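Local coordinates for malic enzyme (Entamoeba histolytica, PDB 3NV9), which probably catalyses the oxidative decarboxylation of malate to pyruvate with NADP as electron acceptor, at residues K320-C325 / A343-T348; G307-E312 / P331-Y336; V293-L298 / K315-K320; F353-N358 / D402-T407. One frame throughout, in Å; residues are numbered along the deposited sequence.

All four contacts lie in the NAD-binding domain. Contact 1 joins strands 322-325 and 345-348, and the centres of contacts 2, 3 and 4 lie about 10, 10 and 11 Å from its centre. Contact 3 shares K320 with it and enters the neighbouring strand through L298, whose backbone pairs with I322 and F324. Contact 2 packs beyond the strand ends, where P331 and I333 touch C325. Contact 4 continues from strand 345-348, with V357 N bonded to T348 O. Contacts 1 and 4 each supply a ligand to the sodium ion, which is about 10 Å from the side chain of E332 in contact 2. Contacts 3 and 4 do not touch, their nearest atoms being about 10 Å apart.

Contact 1 of 4, residues K320-C325 / A343-T348; sequences KPIVFC and AYIVAT. With NA (sodium ion), chain J.
K320 runs alongside Y344, with the lysine's aliphatic chain laid over one face of the tyrosine ring. K320 CB starts 3.7 Å from Y344 CB, and CG follows against Y344 CG and CD2. CD is above the middle of the ring, 3.8 Å from the Y344 centroid, in a CH-pi contact; CE carries on across the ring to CZ and CE1. There the chain bends (chi4 66°), leaving K320 NZ 5.5 Å from the same centroid, at most a weak cation-pi attraction. Next to this pair P321 O accepts two N-H groups in its carbonyl plane, from Y344 N at 2.8 Å and from I345 N at 3.2 Å. Parallel ladder bonds follow, V323 N to I345 O, A347 N to V323 O and C325 N to A347 O. The two strands belong to a right-handed beta-alpha-beta crossover of the Rossmann-type domain, connected through helix 335-340; strand 345-348 is outermost in the sheet within this chain. On the face packed against helix 193-213, F324 CD1 presses on A347 CB at 3.4 Å, I345 CG2 meets the edge of the same ring, and I322 CG1 touches I345 CD1. On the other face of the sheet, V323 CG2 meets A343 CB beneath helices 311-315 and 335-340. T348 OG1 binds the sodium ion at 2.7 Å, together with the backbone oxygens of R350 and P354.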
loop_
_atom_site.group_PDB
_atom_site.type_symbol
_atom_site.label_atom_id
_atom_site.label_comp_id
_atom_site.label_asym_id
_atom_site.label_seq_id
_atom_site.Cartn_x
_atom_site.Cartn_y
_atom_site.Cartn_z
ATOM N N LYS A 320 -28.213 2.624 -38.070
ATOM C CA LYS A 320 -27.658 1.838 -36.950
ATOM C C LYS A 320 -26.699 2.648 -36.034
ATOM O O LYS A 320 -25.467 2.398 -35.942
ATOM C CB LYS A 320 -27.079 0.493 -37.448
ATOM C CG LYS A 320 -28.142 -0.512 -37.988
ATOM C CD LYS A 320 -27.475 -1.845 -38.415
ATOM C CE LYS A 320 -28.472 -2.921 -38.804
ATOM N NZ LYS A 320 -29.299 -2.669 -40.035
ATOM N N PRO A 321 -27.255 3.659 -35.363
ATOM C CA PRO A 321 -26.378 4.461 -34.532
ATOM C C PRO A 321 -25.629 3.680 -33.400
ATOM O O PRO A 321 -26.208 2.833 -32.694
ATOM C CB PRO A 321 -27.322 5.484 -33.914
ATOM C CG PRO A 321 -28.534 5.488 -34.805
ATOM C CD PRO A 321 -28.646 4.120 -35.326
ATOM N N ILE A 322 -24.348 3.986 -33.266
ATOM C CA ILE A 322 -23.542 3.558 -32.173
ATOM C C ILE A 322 -23.446 4.736 -31.192
ATOM O O ILE A 322 -22.930 5.773 -31.564
ATOM C CB ILE A 322 -22.159 3.221 -32.670
ATOM C CG1 ILE A 322 -22.219 1.933 -33.486
ATOM C CG2 ILE A 322 -21.176 3.080 -31.525
ATOM C CD1 ILE A 322 -20.973 1.757 -34.344
ATOM N N VAL A 323 -23.924 4.549 -29.959
ATOM C CA VAL A 323 -23.894 5.605 -28.946
ATOM C C VAL A 323 -23.172 5.149 -27.678
ATOM O O VAL A 323 -23.635 4.230 -27.041
ATOM C CB VAL A 323 -25.321 6.001 -28.558
ATOM C CG1 VAL A 323 -25.329 7.058 -27.482
ATOM C CG2 VAL A 323 -26.169 6.435 -29.854
ATOM N N PHE A 324 -22.044 5.785 -27.315
ATOM C CA PHE A 324 -21.415 5.508 -26.015
ATOM C C PHE A 324 -21.688 6.638 -25.027
ATOM O O PHE A 324 -21.297 7.762 -25.247
ATOM C CB PHE A 324 -19.912 5.247 -26.161
ATOM C CG PHE A 324 -19.564 4.022 -26.997
ATOM C CD1 PHE A 324 -20.551 3.103 -27.415
ATOM C CD2 PHE A 324 -18.225 3.752 -27.317
ATOM C CE1 PHE A 324 -20.180 1.970 -28.163
ATOM C CE2 PHE A 324 -17.852 2.626 -28.063
ATOM C CZ PHE A 324 -18.832 1.745 -28.508
ATOM N N CYS A 325 -22.371 6.317 -23.933
ATOM C CA CYS A 325 -22.684 7.283 -22.872
ATOM C C CYS A 325 -22.057 6.780 -21.572
ATOM O O CYS A 325 -22.696 6.049 -20.813
ATOM C CB CYS A 325 -24.187 7.344 -22.684
ATOM S SG CYS A 325 -25.021 8.172 -23.999
ATOM N N ALA A 343 -31.157 3.950 -31.395
ATOM C CA ALA A 343 -29.756 3.535 -31.290
ATOM C C ALA A 343 -29.689 2.028 -31.479
ATOM O O ALA A 343 -30.548 1.290 -30.987
ATOM C CB ALA A 343 -29.160 3.940 -29.956
ATOM N N TYR A 344 -28.684 1.582 -32.216
ATOM C CA TYR A 344 -28.565 0.158 -32.483
ATOM C C TYR A 344 -27.694 -0.547 -31.429
ATOM O O TYR A 344 -28.007 -1.673 -30.962
ATOM C CB TYR A 344 -28.002 -0.025 -33.876
ATOM C CG TYR A 344 -27.958 -1.443 -34.320
ATOM C CD1 TYR A 344 -29.120 -2.191 -34.493
ATOM C CD2 TYR A 344 -26.755 -2.042 -34.578
ATOM C CE1 TYR A 344 -29.050 -3.520 -34.919
ATOM C CE2 TYR A 344 -26.679 -3.334 -35.023
ATOM C CZ TYR A 344 -27.804 -4.068 -35.178
ATOM O OH TYR A 344 -27.653 -5.367 -35.598
ATOM N N ILE A 345 -26.601 0.129 -31.092
ATOM C CA ILE A 345 -25.623 -0.279 -30.083
ATOM C C ILE A 345 -25.450 0.876 -29.101
ATOM O O ILE A 345 -25.249 2.035 -29.516
ATOM C CB ILE A 345 -24.279 -0.624 -30.734
ATOM C CG1 ILE A 345 -24.398 -1.881 -31.608
ATOM C CG2 ILE A 345 -23.140 -0.746 -29.718
ATOM C CD1 ILE A 345 -23.278 -2.015 -32.583
ATOM N N VAL A 346 -25.557 0.552 -27.813
ATOM C CA VAL A 346 -25.388 1.521 -26.711
ATOM C C VAL A 346 -24.478 0.917 -25.645
ATOM O O VAL A 346 -24.698 -0.230 -25.186
ATOM C CB VAL A 346 -26.763 1.863 -26.011
ATOM C CG1 VAL A 346 -26.595 2.991 -24.975
ATOM C CG2 VAL A 346 -27.827 2.249 -27.023
ATOM N N ALA A 347 -23.464 1.688 -25.259
ATOM C CA ALA A 347 -22.579 1.328 -24.166
ATOM C C ALA A 347 -22.682 2.357 -23.061
ATOM O O ALA A 347 -22.876 3.556 -23.330
ATOM C CB ALA A 347 -21.169 1.311 -24.632
ATOM N N THR A 348 -22.488 1.897 -21.829
ATOM C CA THR A 348 -22.274 2.782 -20.680
ATOM C C THR A 348 -21.035 2.338 -19.910
ATOM O O THR A 348 -20.376 1.353 -20.256
ATOM C CB THR A 348 -23.524 2.845 -19.704
ATOM O OG1 THR A 348 -23.547 1.731 -18.836
ATOM C CG2 THR A 348 -24.828 2.889 -20.423
HETATM NA NA NA J . -22.872 -0.684 -19.804
#

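Contact 2 of 4, residues G307-E312 / P331-Y336; sequences GVVKAE and PEIYPY
V309 and E332 meet through their aliphatic parts, V309 CG2 resting 3.6 Å from E332 CB with the two side chains set aslant. E332 CG then passes 3.9 Å from G307 CA, which carries no side chain to hold it off. Next along the chain, I333 packs on the V309 backbone: its CB, CG1 and CD1 all come against the valine carbonyl, I333 CD1 at 3.7 Å from V309 O, while V309 CG1 reaches I333 CG2 at 4.2 Å. A water donates to both V309 O, at 3.0 Å, and E332 O, at 2.7 Å, bridging two carbonyl oxygens, both acceptors. The segments are loops of a Rossmann-type domain: 307-312 comes after strand 297-300, while 331-336 comes after strand 322-325. Each runs into a helix, with K310 and Y334 at the N-cap positions. C325, the last residue of strand 322-325, underlies V309, E332 and I333 together. Further out, the glutamate chain bends at CD (chi2 90°) and takes its carboxylate away from the 307-312 loop. OE1 receives the N-H of A327, and OE2 bonds to S300 OG and S302 N; this buried carboxylate is thus bound by S300 at the end of strand 297-300 and by loop residues S302 and A327. Y334 N, at the start of helix 335-340, donates to E337 OE1.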
loop_
_atom_site.group_PDB
_atom_site.type_symbol
_atom_site.label_atom_id
_atom_site.label_comp_id
_atom_site.label_asym_id
_atom_site.label_seq_id
_atom_site.Cartn_x
_atom_site.Cartn_y
_atom_site.Cartn_z
ATOM N N GLY A 307 -23.976 14.774 -17.580
ATOM C CA GLY A 307 -23.848 15.292 -18.935
ATOM C C GLY A 307 -25.180 15.293 -19.628
ATOM O O GLY A 307 -26.228 15.051 -19.020
ATOM N N VAL A 308 -25.156 15.604 -20.909
ATOM C CA VAL A 308 -26.366 15.594 -21.714
ATOM C C VAL A 308 -26.136 14.859 -23.025
ATOM O O VAL A 308 -25.263 15.221 -23.801
ATOM C CB VAL A 308 -26.825 17.007 -22.120
ATOM C CG1 VAL A 308 -28.138 16.898 -22.946
ATOM C CG2 VAL A 308 -27.000 17.923 -20.923
ATOM N N VAL A 309 -26.959 13.854 -23.279
ATOM C CA VAL A 309 -27.138 13.326 -24.610
ATOM C C VAL A 309 -28.633 13.318 -24.885
ATOM O O VAL A 309 -29.393 12.788 -24.096
ATOM C CB VAL A 309 -26.500 11.922 -24.736
ATOM C CG1 VAL A 309 -27.027 11.162 -25.978
ATOM C CG2 VAL A 309 -25.001 12.059 -24.730
ATOM N N LYS A 310 -29.065 13.902 -26.004
ATOM C CA LYS A 310 -30.505 14.087 -26.277
ATOM C C LYS A 310 -31.048 12.993 -27.161
ATOM O O LYS A 310 -30.308 12.478 -28.015
ATOM C CB LYS A 310 -30.735 15.448 -26.929
ATOM C CG LYS A 310 -30.402 16.631 -26.020
ATOM C CD LYS A 310 -30.688 18.022 -26.677
ATOM C CE LYS A 310 -30.412 19.161 -25.673
ATOM N NZ LYS A 310 -30.109 20.497 -26.242
ATOM N N ALA A 311 -32.310 12.604 -26.928
ATOM C CA ALA A 311 -33.031 11.634 -27.753
ATOM C C ALA A 311 -33.057 12.065 -29.197
ATOM O O ALA A 311 -32.986 11.227 -30.125
ATOM C CB ALA A 311 -34.482 11.492 -27.286
ATOM N N GLU A 312 -33.238 13.374 -29.373
ATOM C CA GLU A 312 -33.379 13.979 -30.692
ATOM C C GLU A 312 -32.047 13.943 -31.469
ATOM O O GLU A 312 -32.054 13.765 -32.673
ATOM C CB GLU A 312 -33.938 15.407 -30.603
ATOM C CG GLU A 312 -32.897 16.444 -30.237
ATOM C CD GLU A 312 -33.294 17.876 -30.609
ATOM O OE1 GLU A 312 -34.146 18.018 -31.527
ATOM O OE2 GLU A 312 -32.742 18.850 -29.999
ATOM N N PRO A 331 -25.279 7.334 -16.584
ATOM C CA PRO A 331 -24.890 7.819 -17.923
ATOM C C PRO A 331 -25.723 9.001 -18.461
ATOM O O PRO A 331 -26.832 9.280 -17.998
ATOM C CB PRO A 331 -25.176 6.636 -18.814
ATOM C CG PRO A 331 -26.350 5.993 -18.136
ATOM C CD PRO A 331 -25.983 6.057 -16.671
ATOM N N GLU A 332 -25.186 9.657 -19.467
ATOM C CA GLU A 332 -25.808 10.843 -20.026
ATOM C C GLU A 332 -27.263 10.605 -20.447
ATOM O O GLU A 332 -28.071 11.521 -20.422
ATOM C CB GLU A 332 -24.958 11.322 -21.200
ATOM C CG GLU A 332 -23.611 11.846 -20.756
ATOM C CD GLU A 332 -22.509 10.773 -20.701
ATOM O OE1 GLU A 332 -22.783 9.557 -20.441
ATOM O OE2 GLU A 332 -21.336 11.184 -20.871
ATOM N N ILE A 333 -27.566 9.389 -20.859
ATOM C CA ILE A 333 -28.896 8.998 -21.199
ATOM C C ILE A 333 -28.932 7.501 -20.915
ATOM O O ILE A 333 -27.925 6.832 -21.073
ATOM C CB ILE A 333 -29.282 9.325 -22.701
ATOM C CG1 ILE A 333 -30.787 9.526 -22.820
ATOM C CG2 ILE A 333 -28.866 8.183 -23.657
ATOM C CD1 ILE A 333 -31.321 9.661 -24.276
ATOM N N TYR A 334 -30.060 6.961 -20.469
ATOM C CA TYR A 334 -30.085 5.526 -20.185
ATOM C C TYR A 334 -30.269 4.729 -21.481
ATOM O O TYR A 334 -30.863 5.222 -22.431
ATOM C CB TYR A 334 -31.192 5.136 -19.178
ATOM C CG TYR A 334 -30.921 5.466 -17.713
ATOM C CD1 TYR A 334 -31.657 6.476 -17.059
ATOM C CD2 TYR A 334 -29.963 4.737 -16.960
ATOM C CE1 TYR A 334 -31.463 6.770 -15.719
ATOM C CE2 TYR A 334 -29.738 5.012 -15.590
ATOM C CZ TYR A 334 -30.506 6.034 -14.988
ATOM O OH TYR A 334 -30.351 6.312 -13.669
ATOM N N PRO A 335 -29.748 3.498 -21.516
ATOM C CA PRO A 335 -29.860 2.625 -22.699
ATOM C C PRO A 335 -31.275 2.541 -23.285
ATOM O O PRO A 335 -31.420 2.667 -24.502
ATOM C CB PRO A 335 -29.411 1.243 -22.164
ATOM C CG PRO A 335 -28.391 1.595 -21.061
ATOM C CD PRO A 335 -28.785 2.980 -20.516
ATOM N N TYR A 336 -32.314 2.313 -22.475
ATOM C CA TYR A 336 -33.677 2.152 -23.042
ATOM C C TYR A 336 -34.150 3.458 -23.717
ATOM O O TYR A 336 -34.961 3.415 -24.669
ATOM C CB TYR A 336 -34.717 1.759 -21.969
ATOM C CG TYR A 336 -35.251 2.942 -21.163
ATOM C CD1 TYR A 336 -36.404 3.637 -21.559
ATOM C CD2 TYR A 336 -34.586 3.367 -20.028
ATOM C CE1 TYR A 336 -36.901 4.750 -20.817
ATOM C CE2 TYR A 336 -35.050 4.459 -19.277
ATOM C CZ TYR A 336 -36.206 5.146 -19.662
ATOM O OH TYR A 336 -36.596 6.219 -18.905
HETATM O O HOH W 1 -27.994 13.477 -18.323
HETATM O O HOH W 2 -30.197 12.916 -21.198
#

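Contact 3 of 4, residues V293-L298 / K315-K320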
loop_
_atom_site.group_PDB
_atom_site.type_symbol
_atom_site.label_atom_id
_atom_site.label_comp_id
_atom_site.label_asym_id
_atom_site.label_seq_id
_atom_site.Cartn_x
_atom_site.Cartn_y
_atom_site.Cartn_z
ATOM N N VAL A 293 -26.900 14.986 -36.927
ATOM C CA VAL A 293 -27.670 14.485 -38.088
ATOM C C VAL A 293 -26.748 13.733 -39.059
ATOM O O VAL A 293 -25.637 14.182 -39.375
ATOM C CB VAL A 293 -28.558 15.617 -38.740
ATOM C CG1 VAL A 293 -27.880 16.987 -38.618
ATOM C CG2 VAL A 293 -28.991 15.268 -40.194
ATOM N N GLY A 294 -27.184 12.548 -39.450
ATOM C CA GLY A 294 -26.360 11.647 -40.244
ATOM C C GLY A 294 -25.124 11.020 -39.602
ATOM O O GLY A 294 -24.392 10.284 -40.269
ATOM N N ALA A 295 -24.856 11.308 -38.328
ATOM C CA ALA A 295 -23.657 10.756 -37.696
ATOM C C ALA A 295 -23.767 9.250 -37.491
ATOM O O ALA A 295 -24.886 8.670 -37.399
ATOM C CB ALA A 295 -23.270 11.487 -36.370
ATOM N N ASP A 296 -22.595 8.624 -37.416
ATOM C CA ASP A 296 -22.503 7.185 -37.217
ATOM C C ASP A 296 -22.282 6.798 -35.758
ATOM O O ASP A 296 -22.849 5.825 -35.261
ATOM C CB ASP A 296 -21.388 6.618 -38.138
ATOM C CG ASP A 296 -21.685 6.898 -39.641
ATOM O OD1 ASP A 296 -21.103 7.822 -40.250
ATOM O OD2 ASP A 296 -22.541 6.211 -40.188
ATOM N N VAL A 297 -21.424 7.564 -35.113
ATOM C CA VAL A 297 -20.891 7.296 -33.805
ATOM C C VAL A 297 -21.039 8.595 -32.986
ATOM O O VAL A 297 -20.789 9.705 -33.485
ATOM C CB VAL A 297 -19.385 6.844 -33.910
ATOM C CG1 VAL A 297 -18.713 6.663 -32.543
ATOM C CG2 VAL A 297 -19.256 5.556 -34.754
ATOM N N LEU A 298 -21.472 8.433 -31.736
ATOM C CA LEU A 298 -21.642 9.515 -30.786
ATOM C C LEU A 298 -21.043 8.967 -29.526
ATOM O O LEU A 298 -21.466 7.873 -29.045
ATOM C CB LEU A 298 -23.134 9.807 -30.563
ATOM C CG LEU A 298 -23.574 10.813 -29.474
ATOM C CD1 LEU A 298 -22.662 12.004 -29.492
ATOM C CD2 LEU A 298 -25.066 11.265 -29.656
ATOM N N LYS A 315 -31.920 10.194 -32.754
ATOM C CA LYS A 315 -32.933 10.041 -33.773
ATOM C C LYS A 315 -32.458 10.595 -35.120
ATOM O O LYS A 315 -32.827 10.090 -36.145
ATOM C CB LYS A 315 -34.187 10.783 -33.277
ATOM C CG LYS A 315 -35.446 10.560 -34.062
ATOM C CD LYS A 315 -36.677 11.059 -33.269
ATOM C CE LYS A 315 -37.116 12.511 -33.646
ATOM N NZ LYS A 315 -37.945 12.536 -34.921
ATOM N N SER A 316 -31.648 11.650 -35.103
ATOM C CA SER A 316 -31.187 12.268 -36.348
ATOM C C SER A 316 -29.954 11.571 -36.938
ATOM O O SER A 316 -29.551 11.855 -38.053
ATOM C CB SER A 316 -30.896 13.751 -36.140
ATOM O OG SER A 316 -29.632 13.963 -35.535
ATOM N N MET A 317 -29.352 10.656 -36.183
ATOM C CA MET A 317 -28.170 9.941 -36.667
ATOM C C MET A 317 -28.498 9.006 -37.835
ATOM O O MET A 317 -29.657 8.777 -38.150
ATOM C CB MET A 317 -27.518 9.181 -35.504
ATOM C CG MET A 317 -26.862 10.108 -34.484
ATOM S SD MET A 317 -25.765 9.201 -33.376
ATOM C CE MET A 317 -27.002 8.333 -32.497
ATOM N N GLY A 318 -27.470 8.474 -38.478
ATOM C CA GLY A 318 -27.663 7.551 -39.610
ATOM C C GLY A 318 -28.123 6.111 -39.313
ATOM O O GLY A 318 -28.764 5.800 -38.295
ATOM N N GLU A 319 -27.811 5.233 -40.253
ATOM C CA GLU A 319 -28.165 3.840 -40.183
ATOM C C GLU A 319 -27.431 3.213 -38.979
ATOM O O GLU A 319 -26.195 3.318 -38.844
ATOM C CB GLU A 319 -27.740 3.230 -41.513
ATOM C CG GLU A 319 -27.613 1.723 -41.543
ATOM C CD GLU A 319 -28.906 1.024 -41.962
ATOM O OE1 GLU A 319 -29.957 1.239 -41.285
ATOM O OE2 GLU A 319 -28.839 0.258 -42.966
ATOM N N LYS A 320 -28.213 2.624 -38.070
ATOM C CA LYS A 320 -27.658 1.838 -36.950
ATOM C C LYS A 320 -26.699 2.648 -36.034
ATOM O O LYS A 320 -25.467 2.398 -35.942
ATOM C CB LYS A 320 -27.079 0.493 -37.448
ATOM C CG LYS A 320 -28.142 -0.512 -37.988
ATOM C CD LYS A 320 -27.475 -1.845 -38.415
ATOM C CE LYS A 320 -28.472 -2.921 -38.804
ATOM N NZ LYS A 320 -29.299 -2.669 -40.035
HETATM O O HOH W 3 -23.206 3.252 -36.894
#
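G294 N donates to S316 O at 2.8 Å and G318 N donates to A295 O at 2.8 Å, two backbone bonds that clasp the chain after helix 288-292 to the loop after helix 311-315. In each, the donor stands out of the acceptor's carbonyl plane, by 28° at S316 O and by 24° at A295 O. A water donates to D296 O at 3.1 Å and to K320 O at 2.6 Å, extending the link toward the strands of the Rossmann-type sheet. K215 reinforces it from outside, its NZ forming a salt bridge with D296 OD2 and also bonding to E319 O, so that one ammonium group holds both segments. S316 OG sits near V293 N but at a poor angle, and makes its bond to W313 O in helix 311-315. M317 is the main apolar contributor. Its CB lies 3.3 Å from A295 O, CG faces A295 CB, and SD rests 3.9 Å from L298 CB. The methionine chain bends at the thioether (chi3 -70°), and its CE then meets V323 CG2 on the next strand. G294 has a positive phi, which favours glycine. Since the direct bonds between the segments are made by peptide groups, the join probably depends largely on backbone atoms, with the bridging water and the charge of K215 adding to it.

Contact 4 of 4, residues F353-N358 / D402-T407. With NA (sodium ion), chain J.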
loop_
_atom_site.group_PDB
_atom_site.type_symbol
_atom_site.label_atom_id
_atom_site.label_comp_id
_atom_site.label_asym_id
_atom_site.label_seq_id
_atom_site.Cartn_x
_atom_site.Cartn_y
_atom_site.Cartn_z
ATOM N N PHE A 353 -25.784 -2.651 -17.010
ATOM C CA PHE A 353 -26.362 -2.523 -18.358
ATOM C C PHE A 353 -25.462 -3.261 -19.293
ATOM O O PHE A 353 -24.296 -3.417 -18.996
ATOM C CB PHE A 353 -26.449 -1.055 -18.824
ATOM C CG PHE A 353 -27.412 -0.247 -18.029
ATOM C CD1 PHE A 353 -28.757 -0.583 -17.998
ATOM C CD2 PHE A 353 -26.967 0.839 -17.256
ATOM C CE1 PHE A 353 -29.686 0.149 -17.173
ATOM C CE2 PHE A 353 -27.884 1.607 -16.437
ATOM C CZ PHE A 353 -29.253 1.257 -16.416
ATOM N N PRO A 354 -25.988 -3.714 -20.437
ATOM C CA PRO A 354 -25.091 -4.288 -21.451
ATOM C C PRO A 354 -23.969 -3.346 -21.916
ATOM O O PRO A 354 -24.086 -2.118 -21.802
ATOM C CB PRO A 354 -26.048 -4.571 -22.634
ATOM C CG PRO A 354 -27.407 -4.904 -21.910
ATOM C CD PRO A 354 -27.419 -3.836 -20.818
ATOM N N ASN A 355 -22.899 -3.957 -22.427
ATOM C CA ASN A 355 -21.815 -3.300 -23.149
ATOM C C ASN A 355 -21.079 -2.343 -22.231
ATOM O O ASN A 355 -21.105 -1.134 -22.415
ATOM C CB ASN A 355 -22.333 -2.594 -24.428
ATOM C CG ASN A 355 -23.058 -3.563 -25.416
ATOM O OD1 ASN A 355 -22.587 -4.681 -25.697
ATOM N ND2 ASN A 355 -24.173 -3.097 -25.982
ATOM N N GLN A 356 -20.443 -2.892 -21.198
ATOM C CA GLN A 356 -19.736 -2.040 -20.233
ATOM C C GLN A 356 -18.421 -1.644 -20.826
ATOM O O GLN A 356 -17.472 -2.454 -20.888
ATOM C CB GLN A 356 -19.517 -2.697 -18.864
ATOM C CG GLN A 356 -18.676 -1.768 -17.929
ATOM C CD GLN A 356 -18.611 -2.224 -16.475
ATOM O OE1 GLN A 356 -18.494 -1.397 -15.556
ATOM N NE2 GLN A 356 -18.711 -3.519 -16.255
ATOM N N VAL A 357 -18.370 -0.389 -21.235
ATOM C CA VAL A 357 -17.195 0.168 -21.822
ATOM C C VAL A 357 -16.579 0.991 -20.712
ATOM O O VAL A 357 -17.006 2.158 -20.469
ATOM C CB VAL A 357 -17.604 1.000 -23.019
ATOM C CG1 VAL A 357 -16.455 1.913 -23.504
ATOM C CG2 VAL A 357 -18.076 0.069 -24.128
ATOM N N ASN A 358 -15.622 0.373 -20.005
ATOM C CA ASN A 358 -15.025 0.920 -18.779
ATOM C C ASN A 358 -13.559 0.440 -18.742
ATOM O O ASN A 358 -13.290 -0.742 -19.110
ATOM C CB ASN A 358 -15.779 0.387 -17.536
ATOM C CG ASN A 358 -15.394 1.105 -16.237
ATOM O OD1 ASN A 358 -14.260 0.947 -15.684
ATOM N ND2 ASN A 358 -16.345 1.927 -15.728
ATOM N N ASP A 402 -26.000 -6.351 -28.203
ATOM C CA ASP A 402 -26.008 -6.305 -26.762
ATOM C C ASP A 402 -24.810 -6.928 -26.072
ATOM O O ASP A 402 -24.834 -7.140 -24.860
ATOM C CB ASP A 402 -27.259 -6.951 -26.205
ATOM C CG ASP A 402 -28.515 -6.203 -26.598
ATOM O OD1 ASP A 402 -28.530 -4.938 -26.670
ATOM O OD2 ASP A 402 -29.499 -6.918 -26.847
ATOM N N ASN A 403 -23.768 -7.238 -26.830
ATOM C CA ASN A 403 -22.563 -7.710 -26.192
ATOM C C ASN A 403 -21.395 -7.510 -27.130
ATOM O O ASN A 403 -21.062 -8.425 -27.889
ATOM C CB ASN A 403 -22.708 -9.155 -25.765
ATOM C CG ASN A 403 -21.535 -9.604 -24.922
ATOM O OD1 ASN A 403 -20.460 -8.996 -24.983
ATOM N ND2 ASN A 403 -21.732 -10.653 -24.105
ATOM N N ILE A 404 -20.780 -6.318 -27.067
ATOM C CA ILE A 404 -19.760 -5.891 -28.049
ATOM C C ILE A 404 -18.304 -5.972 -27.555
ATOM O O ILE A 404 -17.375 -5.698 -28.323
ATOM C CB ILE A 404 -19.992 -4.417 -28.505
ATOM C CG1 ILE A 404 -19.735 -3.426 -27.345
ATOM C CG2 ILE A 404 -21.447 -4.204 -29.094
ATOM C CD1 ILE A 404 -19.853 -1.943 -27.808
ATOM N N ILE A 405 -18.104 -6.350 -26.293
ATOM C CA ILE A 405 -16.799 -6.098 -25.630
ATOM C C ILE A 405 -16.627 -7.150 -24.541
ATOM O O ILE A 405 -17.592 -7.652 -24.028
ATOM C CB ILE A 405 -16.800 -4.665 -24.979
ATOM C CG1 ILE A 405 -15.433 -4.262 -24.443
ATOM C CG2 ILE A 405 -17.787 -4.599 -23.819
ATOM C CD1 ILE A 405 -15.200 -2.744 -24.457
ATOM N N GLY A 406 -15.416 -7.481 -24.159
ATOM C CA GLY A 406 -15.249 -8.450 -23.073
ATOM C C GLY A 406 -15.598 -7.845 -21.731
ATOM O O GLY A 406 -15.470 -6.614 -21.520
ATOM N N THR A 407 -15.981 -8.707 -20.806
ATOM C CA THR A 407 -16.510 -8.274 -19.526
ATOM C C THR A 407 -15.512 -8.665 -18.410
ATOM O O THR A 407 -14.559 -9.444 -18.652
ATOM C CB THR A 407 -17.931 -8.890 -19.249
ATOM O OG1 THR A 407 -17.800 -10.174 -18.587
ATOM C CG2 THR A 407 -18.743 -9.031 -20.565
HETATM NA NA NA J . -22.872 -0.684 -19.804
HETATM O O HOH W 4 -22.863 -6.747 -22.671
HETATM O O HOH W 5 -17.211 -4.998 -20.123
#
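N355 and I404 meet almost perpendicular to each other where two loops of the Rossmann-type domain come together, one following strand 345-348 and the other leading to helix 413-428. The asparagine's chi1 of -58° sets CG beside the backbone N, anti to the carbonyl carbon. Its OD1 accepts from I404 N at 2.8 Å. This bond is bent, with an N-H...O angle of 138°, and the N-H approaches from 28° out of the amide plane. I404 CG1 and CG2 both pack on the same OD1, CG1 at 3.5 Å. At the other end of the amide, ND2 bonds to V346 O and P401 O; with the three bonds the flat group is gripped at both ends and its rotation is fixed, tying the last strand to both loops. V357 and I405 are likewise turned roughly square to one another, V357 CG2 against I405 CD1 at 4.0 Å, while I405 CG2 packs on Q356 O at 3.6 Å. T202 of helix 193-213 touches V357, and L212 of the same helix touches I404. Waters finish the seam: one accepts from N355 N and donates to D402 O, another donates to Q356 O and G406 O. P354 CB lies against D402 O, whose residue has its salt bridge with K339. N358 OD1 bonds to Y65 OH of the second subunit, and Q356 packs on F58 of that subunit. P354 O coordinates the sodium ion at 2.7 Å.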